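Local coordinates for probable chaperone (Pseudomonas aeruginosa, PDB 4JMF), which probably acts as a dimeric type III secretion chaperone of the CesT family, binding a partner effector protein ahead of its export, at residues N2-L12 / L39-M49; R85-L93 / Q104-L115. All coordinates share one frame; numbering follows the deposited sequence.

Contact 1. Residues N2-L12 / L39-M49; sequences NPLYRAAIHQL and LAEHPTDHLLM
N2 and E41 meet in the polar half of this contact, where one side-chain amide serves two acidic residues. With CG anti to the backbone N (chi1 177°), the amide of N2 reaches across to the hairpin, and ND2 donates to E41 OE2 at 2.9 Å. The bond is nearly straight, lies in the amide plane of N2 and reaches E41 OE2 on its syn side, tilted well out of the carboxylate plane. ND2 also gives a longer, more bent bond of 3.3 Å to D45 OD1, meeting that oxygen from above its carboxylate plane. E41 OE2 is gripped a second time, on its anti lone pair, by D45 N at 2.7 Å, which ties the acid to the turn. The other end of the amide caps the helix: N2 OD1 accepts from L4 N. A water links E41 OE1 weakly to N2 N.

The N-terminal helix thus leans, in the antiparallel sheet of the CesT-type chaperone fold, on the hairpin whose strands 35-41 and 46-53 are joined through the type II turn P43-H46.

I9 CG1 and E41 CB lie over opposite faces of the Y5 ring, both toward its rim; E41 CB makes a CH-pi contact at 4.0 Å from the centroid. L47 CD1 sits 3.5 Å from Y5 CE1 at the ring edge.

Aliphatic contacts complete the row: L12 CD2 and L39 CD1 meet tip to tip at 3.6 Å, and I9 CD1 also touches L39 CD1.

Contact 2. Residues R85-L93 / Q104-L115; sequences RLLWNRQPL and QLEQLVAAAEEL
Q104 and N89 link helix 98-114 to strand 85-92 through two hydrogen bonds, one between side-chain amides and one to the helix backbone, and the side chain of Q104 is the one to trace. From CB, which points toward the strand, the chain runs out extended (chi1 -173°, chi2 -177°), long enough to cross the interface. CG packs on the N89 amide, 3.2 Å from N89 OD1. CD lies against Q91 CG at 3.6 Å, the two glutamine side chains lying alongside with their tips heading opposite ways. At the tip the two amide atoms have different surroundings. OE1 rests on the aliphatic part of Q91, 3.4 Å from its CB, and is a buried oxygen with no polar partner in the model. NE2 donates to N89 OD1 at 3.0 Å, in its own amide plane but from above the carbonyl plane of N89; it also donates to L47 O on the adjoining strand.

N89 answers with its other amide atom: ND2 gives a bond of 3.0 Å to Q104 O. That carbonyl also takes the helical bond from L108 N, the two donors approaching from opposite faces of its plane. ND2 has a further acceptor in C72 O, and these bonds together would fix the rotation of the amide.

Farther along, the contact turns apolar. L108 CD1 packs on L87 CG at 3.9 Å, with L115 CD1 near L87 CD1. The helix runs roughly antiparallel to the strand (159°), their axes 8.6 Å apart at closest, with A111 and A112 presenting only methyls to L87 CD2. This is the alpha+beta fold of class I type III secretion chaperones, a helix packed on an antiparallel sheet.

From the N terminus, helix 3-15 leads into the sheet through strands 28-32 and 35-41, and contact 1 closes this first loop where the hairpin of strands 35-41 and 46-53 comes back against the helix. The chain then passes through strand 75-78 to strand 85-92, where contact 2 closes a shorter loop with helix 98-114. The two are in series, neither nesting nor crossing, yet they touch: strands 46-53 and 85-92 are sheet neighbours, L47 N probably hydrogen-bonds to Q91 O, and M49 packs on L105. Both helices are thereby tied to one continuous sheet, and both contacts also reach the second subunit and a chain of another protein.

Contact 1. Residues N2-L12 / L39-M49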
loop_
_atom_site.group_PDB
_atom_site.type_symbol
_atom_site.label_atom_id
_atom_site.label_comp_id
_atom_site.label_asym_id
_atom_site.label_seq_id
_atom_site.Cartn_x
_atom_site.Cartn_y
_atom_site.Cartn_z
ATOM N N ASN B 2 -17.867 12.750 -3.412
ATOM C CA ASN B 2 -17.333 13.169 -2.114
ATOM C C ASN B 2 -16.518 14.457 -2.288
ATOM O O ASN B 2 -15.505 14.468 -3.002
ATOM C CB ASN B 2 -16.464 12.040 -1.537
ATOM C CG ASN B 2 -15.783 12.405 -0.207
ATOM O OD1 ASN B 2 -15.973 13.500 0.350
ATOM N ND2 ASN B 2 -14.984 11.464 0.311
ATOM N N PRO B 3 -16.960 15.548 -1.639
ATOM C CA PRO B 3 -16.300 16.859 -1.725
ATOM C C PRO B 3 -14.804 16.794 -1.434
ATOM O O PRO B 3 -14.030 17.528 -2.059
ATOM C CB PRO B 3 -16.994 17.668 -0.627
ATOM C CG PRO B 3 -18.337 17.061 -0.510
ATOM C CD PRO B 3 -18.164 15.595 -0.785
ATOM N N LEU B 4 -14.406 15.924 -0.513
ATOM C CA LEU B 4 -12.997 15.795 -0.137
ATOM C C LEU B 4 -12.180 15.132 -1.242
ATOM O O LEU B 4 -10.995 15.436 -1.420
ATOM C CB LEU B 4 -12.858 14.998 1.166
ATOM C CG LEU B 4 -13.715 15.464 2.349
ATOM C CD1 LEU B 4 -13.540 14.543 3.555
ATOM C CD2 LEU B 4 -13.367 16.886 2.720
ATOM N N TYR B 5 -12.815 14.216 -1.979
ATOM C CA TYR B 5 -12.166 13.584 -3.124
ATOM C C TYR B 5 -12.063 14.590 -4.269
ATOM O O TYR B 5 -11.008 14.715 -4.901
ATOM C CB TYR B 5 -12.913 12.316 -3.568
ATOM C CG TYR B 5 -12.325 11.658 -4.797
ATOM C CD1 TYR B 5 -11.198 10.855 -4.700
ATOM C CD2 TYR B 5 -12.897 11.832 -6.050
ATOM C CE1 TYR B 5 -10.652 10.255 -5.817
ATOM C CE2 TYR B 5 -12.358 11.237 -7.176
ATOM C CZ TYR B 5 -11.231 10.446 -7.048
ATOM O OH TYR B 5 -10.675 9.832 -8.157
ATOM N N ARG B 6 -13.140 15.321 -4.530
ATOM C CA ARG B 6 -13.099 16.338 -5.579
ATOM C C ARG B 6 -11.986 17.355 -5.312
ATOM O O ARG B 6 -11.254 17.739 -6.225
ATOM C CB ARG B 6 -14.451 17.050 -5.723
ATOM C CG ARG B 6 -14.445 18.131 -6.803
ATOM C CD ARG B 6 -15.785 18.856 -6.914
ATOM N NE ARG B 6 -16.357 19.210 -5.614
ATOM C CZ ARG B 6 -17.479 18.688 -5.115
ATOM N NH1 ARG B 6 -18.164 17.782 -5.807
ATOM N NH2 ARG B 6 -17.919 19.075 -3.923
ATOM N N ALA B 7 -11.847 17.759 -4.053
ATOM C CA ALA B 7 -10.832 18.733 -3.668
ATOM C C ALA B 7 -9.428 18.185 -3.889
ATOM O O ALA B 7 -8.548 18.913 -4.329
ATOM C CB ALA B 7 -11.018 19.151 -2.220
ATOM N N ALA B 8 -9.217 16.905 -3.577
ATOM C CA ALA B 8 -7.916 16.272 -3.815
ATOM C C ALA B 8 -7.590 16.202 -5.308
ATOM O O ALA B 8 -6.457 16.494 -5.725
ATOM C CB ALA B 8 -7.876 14.883 -3.201
ATOM N N ILE B 9 -8.571 15.796 -6.108
ATOM C CA ILE B 9 -8.395 15.768 -7.555
ATOM C C ILE B 9 -8.021 17.177 -8.051
ATOM O O ILE B 9 -7.089 17.347 -8.842
ATOM C CB ILE B 9 -9.668 15.265 -8.271
ATOM C CG1 ILE B 9 -9.989 13.814 -7.870
ATOM C CG2 ILE B 9 -9.518 15.376 -9.790
ATOM C CD1 ILE B 9 -8.876 12.813 -8.144
ATOM N N HIS B 10 -8.729 18.186 -7.557
ATOM C CA HIS B 10 -8.425 19.577 -7.922
ATOM C C HIS B 10 -6.955 19.930 -7.664
ATOM O O HIS B 10 -6.263 20.512 -8.526
ATOM C CB HIS B 10 -9.341 20.518 -7.145
ATOM C CG HIS B 10 -9.277 21.947 -7.595
ATOM N ND1 HIS B 10 -8.418 22.869 -7.037
ATOM C CD2 HIS B 10 -9.990 22.618 -8.531
ATOM C CE1 HIS B 10 -8.596 24.044 -7.616
ATOM N NE2 HIS B 10 -9.542 23.918 -8.526
ATOM N N GLN B 11 -6.456 19.556 -6.493
ATOM C CA GLN B 11 -5.049 19.810 -6.165
ATOM C C GLN B 11 -4.111 19.106 -7.136
ATOM O O GLN B 11 -3.110 19.694 -7.570
ATOM C CB GLN B 11 -4.750 19.383 -4.716
ATOM C CG GLN B 11 -5.554 20.191 -3.688
ATOM C CD GLN B 11 -5.187 21.675 -3.706
ATOM O OE1 GLN B 11 -4.007 22.026 -3.740
ATOM N NE2 GLN B 11 -6.202 22.551 -3.703
ATOM N N LEU B 12 -4.427 17.856 -7.494
ATOM C CA LEU B 12 -3.574 17.129 -8.432
ATOM C C LEU B 12 -3.534 17.831 -9.774
ATOM O O LEU B 12 -2.480 17.908 -10.408
ATOM C CB LEU B 12 -4.043 15.683 -8.615
ATOM C CG LEU B 12 -3.306 14.836 -9.662
ATOM C CD1 LEU B 12 -1.824 14.618 -9.305
ATOM C CD2 LEU B 12 -3.995 13.484 -9.803
ATOM N N LEU B 39 -7.584 6.983 -11.611
ATOM C CA LEU B 39 -7.706 7.464 -10.243
ATOM C C LEU B 39 -9.129 7.203 -9.827
ATOM O O LEU B 39 -10.048 7.410 -10.618
ATOM C CB LEU B 39 -7.471 8.976 -10.171
ATOM C CG LEU B 39 -6.423 9.580 -11.097
ATOM C CD1 LEU B 39 -6.430 11.120 -10.978
ATOM C CD2 LEU B 39 -5.080 9.033 -10.773
ATOM N N ALA B 40 -9.324 6.751 -8.595
ATOM C CA ALA B 40 -10.673 6.528 -8.113
ATOM C C ALA B 40 -10.678 6.642 -6.613
ATOM O O ALA B 40 -9.656 6.415 -5.974
ATOM C CB ALA B 40 -11.159 5.137 -8.529
ATOM N N GLU B 41 -11.825 6.983 -6.047
ATOM C CA GLU B 41 -11.971 6.900 -4.606
ATOM C C GLU B 41 -12.265 5.446 -4.228
ATOM O O GLU B 41 -13.323 4.916 -4.564
ATOM C CB GLU B 41 -13.110 7.782 -4.114
ATOM C CG GLU B 41 -13.175 7.803 -2.597
ATOM C CD GLU B 41 -14.304 8.658 -2.053
ATOM O OE1 GLU B 41 -15.212 9.049 -2.826
ATOM O OE2 GLU B 41 -14.283 8.930 -0.831
ATOM N N HIS B 42 -11.345 4.801 -3.518
ATOM C CA HIS B 42 -11.501 3.368 -3.264
ATOM C C HIS B 42 -10.559 2.915 -2.173
ATOM O O HIS B 42 -9.346 2.933 -2.365
ATOM C CB HIS B 42 -11.214 2.576 -4.543
ATOM C CG HIS B 42 -11.590 1.129 -4.456
ATOM N ND1 HIS B 42 -10.715 0.157 -4.020
ATOM C CD2 HIS B 42 -12.744 0.486 -4.762
ATOM C CE1 HIS B 42 -11.309 -1.026 -4.064
ATOM N NE2 HIS B 42 -12.541 -0.853 -4.510
ATOM N N PRO B 43 -11.102 2.552 -1.001
ATOM C CA PRO B 43 -12.513 2.694 -0.624
ATOM C C PRO B 43 -12.772 4.143 -0.308
ATOM O O PRO B 43 -11.917 4.993 -0.604
ATOM C CB PRO B 43 -12.616 1.876 0.669
ATOM C CG PRO B 43 -11.220 1.978 1.272
ATOM C CD PRO B 43 -10.277 2.012 0.095
ATOM N N THR B 44 -13.931 4.424 0.275
ATOM C CA THR B 44 -14.275 5.770 0.699
ATOM C C THR B 44 -13.117 6.409 1.467
ATOM O O THR B 44 -12.450 5.745 2.275
ATOM C CB THR B 44 -15.548 5.729 1.545
ATOM O OG1 THR B 44 -16.573 5.126 0.755
ATOM C CG2 THR B 44 -16.005 7.138 1.935
ATOM N N ASP B 45 -12.854 7.679 1.157
ATOM C CA ASP B 45 -11.800 8.477 1.801
ATOM C C ASP B 45 -10.369 8.051 1.494
ATOM O O ASP B 45 -9.432 8.537 2.132
ATOM C CB ASP B 45 -12.020 8.569 3.319
ATOM C CG ASP B 45 -13.288 9.320 3.673
ATOM O OD1 ASP B 45 -13.543 10.384 3.064
ATOM O OD2 ASP B 45 -14.037 8.832 4.543
ATOM N N HIS B 46 -10.195 7.167 0.511
ATOM C CA HIS B 46 -8.850 6.870 -0.001
ATOM C C HIS B 46 -8.771 7.107 -1.500
ATOM O O HIS B 46 -9.768 6.981 -2.211
ATOM C CB HIS B 46 -8.433 5.426 0.299
ATOM C CG HIS B 46 -8.331 5.110 1.755
ATOM N ND1 HIS B 46 -9.435 5.058 2.580
ATOM C CD2 HIS B 46 -7.263 4.808 2.531
ATOM C CE1 HIS B 46 -9.051 4.737 3.802
ATOM N NE2 HIS B 46 -7.738 4.593 3.803
ATOM N N LEU B 47 -7.586 7.462 -1.984
ATOM C CA LEU B 47 -7.391 7.684 -3.415
ATOM C C LEU B 47 -6.550 6.549 -3.970
ATOM O O LEU B 47 -5.395 6.365 -3.563
ATOM C CB LEU B 47 -6.673 9.013 -3.670
ATOM C CG LEU B 47 -6.161 9.249 -5.096
ATOM C CD1 LEU B 47 -7.309 9.259 -6.093
ATOM C CD2 LEU B 47 -5.445 10.567 -5.170
ATOM N N LEU B 48 -7.130 5.796 -4.897
ATOM C CA LEU B 48 -6.431 4.684 -5.527
ATOM C C LEU B 48 -5.936 5.135 -6.891
ATOM O O LEU B 48 -6.718 5.647 -7.681
ATOM C CB LEU B 48 -7.389 3.505 -5.691
ATOM C CG LEU B 48 -6.881 2.241 -6.380
ATOM C CD1 LEU B 48 -5.917 1.467 -5.463
ATOM C CD2 LEU B 48 -8.069 1.364 -6.809
ATOM N N MET B 49 -4.640 4.972 -7.158
ATOM C CA MET B 49 -4.104 5.242 -8.491
ATOM C C MET B 49 -3.561 3.948 -9.064
ATOM O O MET B 49 -2.891 3.185 -8.360
ATOM C CB MET B 49 -2.959 6.259 -8.434
ATOM C CG MET B 49 -3.324 7.601 -7.830
ATOM S SD MET B 49 -1.983 8.757 -8.121
ATOM C CE MET B 49 -2.597 10.235 -7.317
HETATM O O HOH W 1 -16.035 10.459 -4.937
#

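Contact 2. Residues R85-L93 / Q104-L115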
loop_
_atom_site.group_PDB
_atom_site.type_symbol
_atom_site.label_atom_id
_atom_site.label_comp_id
_atom_site.label_asym_id
_atom_site.label_seq_id
_atom_site.Cartn_x
_atom_site.Cartn_y
_atom_site.Cartn_z
ATOM N N ARG B 85 -3.327 -7.446 -15.035
ATOM C CA ARG B 85 -2.278 -7.111 -14.082
ATOM C C ARG B 85 -2.239 -5.598 -13.863
ATOM O O ARG B 85 -2.134 -4.822 -14.820
ATOM C CB ARG B 85 -0.937 -7.666 -14.576
ATOM C CG ARG B 85 -0.999 -9.208 -14.750
ATOM C CD ARG B 85 0.231 -9.829 -15.403
ATOM N NE ARG B 85 1.418 -9.849 -14.542
ATOM C CZ ARG B 85 2.395 -8.941 -14.578
ATOM N NH1 ARG B 85 2.329 -7.913 -15.417
ATOM N NH2 ARG B 85 3.449 -9.056 -13.775
ATOM N N LEU B 86 -2.345 -5.183 -12.603
ATOM C CA LEU B 86 -2.483 -3.758 -12.276
ATOM C C LEU B 86 -1.410 -3.336 -11.284
ATOM O O LEU B 86 -1.231 -3.973 -10.231
ATOM C CB LEU B 86 -3.870 -3.470 -11.689
ATOM C CG LEU B 86 -5.125 -3.863 -12.475
ATOM C CD1 LEU B 86 -6.378 -3.437 -11.722
ATOM C CD2 LEU B 86 -5.127 -3.254 -13.876
ATOM N N LEU B 87 -0.680 -2.279 -11.631
ATOM C CA LEU B 87 0.291 -1.659 -10.726
ATOM C C LEU B 87 -0.461 -0.518 -10.028
ATOM O O LEU B 87 -1.068 0.306 -10.698
ATOM C CB LEU B 87 1.457 -1.101 -11.546
ATOM C CG LEU B 87 2.640 -0.468 -10.833
ATOM C CD1 LEU B 87 3.412 -1.553 -10.132
ATOM C CD2 LEU B 87 3.534 0.264 -11.831
ATOM N N TRP B 88 -0.448 -0.474 -8.697
ATOM C CA TRP B 88 -1.333 0.445 -7.985
ATOM C C TRP B 88 -0.739 0.953 -6.697
ATOM O O TRP B 88 0.114 0.299 -6.079
ATOM C CB TRP B 88 -2.669 -0.232 -7.658
ATOM C CG TRP B 88 -2.529 -1.426 -6.749
ATOM C CD1 TRP B 88 -2.224 -2.709 -7.122
ATOM C CD2 TRP B 88 -2.685 -1.453 -5.321
ATOM N NE1 TRP B 88 -2.194 -3.533 -6.018
ATOM C CE2 TRP B 88 -2.467 -2.786 -4.899
ATOM C CE3 TRP B 88 -2.991 -0.481 -4.355
ATOM C CZ2 TRP B 88 -2.545 -3.172 -3.556
ATOM C CZ3 TRP B 88 -3.071 -0.867 -3.016
ATOM C CH2 TRP B 88 -2.850 -2.205 -2.631
ATOM N N ASN B 89 -1.204 2.128 -6.277
ATOM C CA ASN B 89 -0.928 2.568 -4.914
ATOM C C ASN B 89 -2.147 3.276 -4.343
ATOM O O ASN B 89 -3.137 3.472 -5.055
ATOM C CB ASN B 89 0.367 3.385 -4.818
ATOM C CG ASN B 89 0.338 4.650 -5.660
ATOM O OD1 ASN B 89 -0.727 5.121 -6.084
ATOM N ND2 ASN B 89 1.520 5.219 -5.893
ATOM N N ARG B 90 -2.116 3.611 -3.058
ATOM C CA ARG B 90 -3.293 4.204 -2.426
ATOM C C ARG B 90 -2.901 5.095 -1.261
ATOM O O ARG B 90 -1.969 4.774 -0.514
ATOM C CB ARG B 90 -4.249 3.116 -1.933
ATOM C CG ARG B 90 -5.449 3.675 -1.174
ATOM C CD ARG B 90 -6.628 2.738 -1.256
ATOM N NE ARG B 90 -6.256 1.454 -0.748
ATOM C CZ ARG B 90 -6.803 0.295 -1.091
ATOM N NH1 ARG B 90 -7.816 0.204 -1.966
ATOM N NH2 ARG B 90 -6.308 -0.780 -0.525
ATOM N N GLN B 91 -3.601 6.219 -1.117
ATOM C CA GLN B 91 -3.343 7.124 -0.010
ATOM C C GLN B 91 -4.657 7.588 0.572
ATOM O O GLN B 91 -5.644 7.707 -0.148
ATOM C CB GLN B 91 -2.514 8.326 -0.473
ATOM C CG GLN B 91 -1.061 7.989 -0.816
ATOM C CD GLN B 91 -0.172 7.864 0.421
ATOM O OE1 GLN B 91 0.432 8.846 0.875
ATOM N NE2 GLN B 91 -0.085 6.653 0.968
ATOM N N PRO B 92 -4.681 7.836 1.888
ATOM C CA PRO B 92 -5.901 8.363 2.505
ATOM C C PRO B 92 -6.025 9.830 2.138
ATOM O O PRO B 92 -5.002 10.525 2.119
ATOM C CB PRO B 92 -5.623 8.229 4.009
ATOM C CG PRO B 92 -4.346 7.429 4.133
ATOM C CD PRO B 92 -3.591 7.682 2.867
ATOM N N LEU B 93 -7.225 10.303 1.829
ATOM C CA LEU B 93 -7.392 11.712 1.459
ATOM C C LEU B 93 -6.883 12.679 2.540
ATOM O O LEU B 93 -6.440 13.784 2.227
ATOM C CB LEU B 93 -8.857 12.000 1.114
ATOM C CG LEU B 93 -9.433 11.268 -0.099
ATOM C CD1 LEU B 93 -10.923 11.571 -0.270
ATOM C CD2 LEU B 93 -8.675 11.625 -1.373
ATOM N N GLN B 104 2.328 10.782 -5.071
ATOM C CA GLN B 104 1.694 9.471 -5.258
ATOM C C GLN B 104 1.697 9.054 -6.717
ATOM O O GLN B 104 2.037 7.914 -7.049
ATOM C CB GLN B 104 0.257 9.454 -4.735
ATOM C CG GLN B 104 -0.368 8.052 -4.761
ATOM C CD GLN B 104 -1.817 8.032 -4.303
ATOM O OE1 GLN B 104 -2.332 9.028 -3.780
ATOM N NE2 GLN B 104 -2.489 6.884 -4.490
ATOM N N LEU B 105 1.302 9.966 -7.598
ATOM C CA LEU B 105 1.261 9.640 -9.016
ATOM C C LEU B 105 2.676 9.404 -9.545
ATOM O O LEU B 105 2.907 8.489 -10.346
ATOM C CB LEU B 105 0.556 10.747 -9.811
ATOM C CG LEU B 105 0.460 10.558 -11.330
ATOM C CD1 LEU B 105 -0.343 9.290 -11.684
ATOM C CD2 LEU B 105 -0.176 11.792 -11.989
ATOM N N GLU B 106 3.622 10.215 -9.084
ATOM C CA GLU B 106 4.987 10.127 -9.579
ATOM C C GLU B 106 5.611 8.786 -9.242
ATOM O O GLU B 106 6.294 8.195 -10.084
ATOM C CB GLU B 106 5.840 11.254 -8.996
ATOM C CG GLU B 106 7.206 11.403 -9.667
ATOM C CD GLU B 106 7.697 12.838 -9.619
ATOM O OE1 GLU B 106 8.109 13.302 -8.526
ATOM O OE2 GLU B 106 7.660 13.507 -10.681
ATOM N N GLN B 107 5.371 8.301 -8.027
ATOM C CA GLN B 107 5.913 7.000 -7.631
ATOM C C GLN B 107 5.266 5.866 -8.427
ATOM O O GLN B 107 5.930 4.881 -8.766
ATOM C CB GLN B 107 5.760 6.777 -6.124
ATOM C CG GLN B 107 6.562 7.755 -5.277
ATOM C CD GLN B 107 8.038 7.718 -5.621
ATOM O OE1 GLN B 107 8.689 6.674 -5.505
ATOM N NE2 GLN B 107 8.575 8.857 -6.059
ATOM N N LEU B 108 3.976 6.009 -8.737
ATOM C CA LEU B 108 3.299 5.033 -9.590
ATOM C C LEU B 108 3.990 4.994 -10.949
ATOM O O LEU B 108 4.418 3.932 -11.419
ATOM C CB LEU B 108 1.820 5.389 -9.780
ATOM C CG LEU B 108 1.047 4.411 -10.672
ATOM C CD1 LEU B 108 1.048 2.998 -10.071
ATOM C CD2 LEU B 108 -0.384 4.894 -10.927
ATOM N N VAL B 109 4.103 6.160 -11.580
ATOM C CA VAL B 109 4.720 6.247 -12.899
ATOM C C VAL B 109 6.194 5.829 -12.897
ATOM O O VAL B 109 6.660 5.177 -13.835
ATOM C CB VAL B 109 4.520 7.642 -13.518
ATOM C CG1 VAL B 109 5.257 7.743 -14.837
ATOM C CG2 VAL B 109 3.036 7.877 -13.750
ATOM N N ALA B 110 6.918 6.157 -11.828
ATOM C CA ALA B 110 8.317 5.758 -11.735
ATOM C C ALA B 110 8.478 4.245 -11.818
ATOM O O ALA B 110 9.402 3.746 -12.459
ATOM C CB ALA B 110 8.965 6.311 -10.461
ATOM N N ALA B 111 7.574 3.499 -11.196
ATOM C CA ALA B 111 7.708 2.044 -11.237
ATOM C C ALA B 111 7.277 1.519 -12.592
ATOM O O ALA B 111 7.839 0.550 -13.099
ATOM C CB ALA B 111 6.912 1.398 -10.146
ATOM N N ALA B 112 6.274 2.156 -13.179
ATOM C CA ALA B 112 5.800 1.738 -14.497
ATOM C C ALA B 112 6.906 1.920 -15.537
ATOM O O ALA B 112 7.023 1.117 -16.467
ATOM C CB ALA B 112 4.553 2.512 -14.895
ATOM N N GLU B 113 7.703 2.979 -15.373
ATOM C CA GLU B 113 8.807 3.292 -16.286
ATOM C C GLU B 113 9.886 2.217 -16.208
ATOM O O GLU B 113 10.407 1.753 -17.225
ATOM C CB GLU B 113 9.434 4.642 -15.913
ATOM C CG GLU B 113 8.813 5.836 -16.601
ATOM C CD GLU B 113 9.099 5.856 -18.088
ATOM O OE1 GLU B 113 10.239 6.208 -18.456
ATOM O OE2 GLU B 113 8.192 5.520 -18.889
ATOM N N GLU B 114 10.218 1.836 -14.981
ATOM C CA GLU B 114 11.262 0.861 -14.722
ATOM C C GLU B 114 10.934 -0.528 -15.272
ATOM O O GLU B 114 11.813 -1.215 -15.791
ATOM C CB GLU B 114 11.455 0.758 -13.215
ATOM C CG GLU B 114 12.863 0.437 -12.753
ATOM C CD GLU B 114 13.052 0.755 -11.274
ATOM O OE1 GLU B 114 13.706 1.774 -10.964
ATOM O OE2 GLU B 114 12.532 -0.002 -10.420
ATOM N N LEU B 115 9.670 -0.932 -15.159
ATOM C CA LEU B 115 9.288 -2.342 -15.332
ATOM C C LEU B 115 9.363 -2.898 -16.751
ATOM O O LEU B 115 8.641 -2.443 -17.642
ATOM C CB LEU B 115 7.889 -2.592 -14.768
ATOM C CG LEU B 115 7.806 -2.619 -13.242
ATOM C CD1 LEU B 115 6.388 -2.940 -12.798
ATOM C CD2 LEU B 115 8.797 -3.614 -12.654
#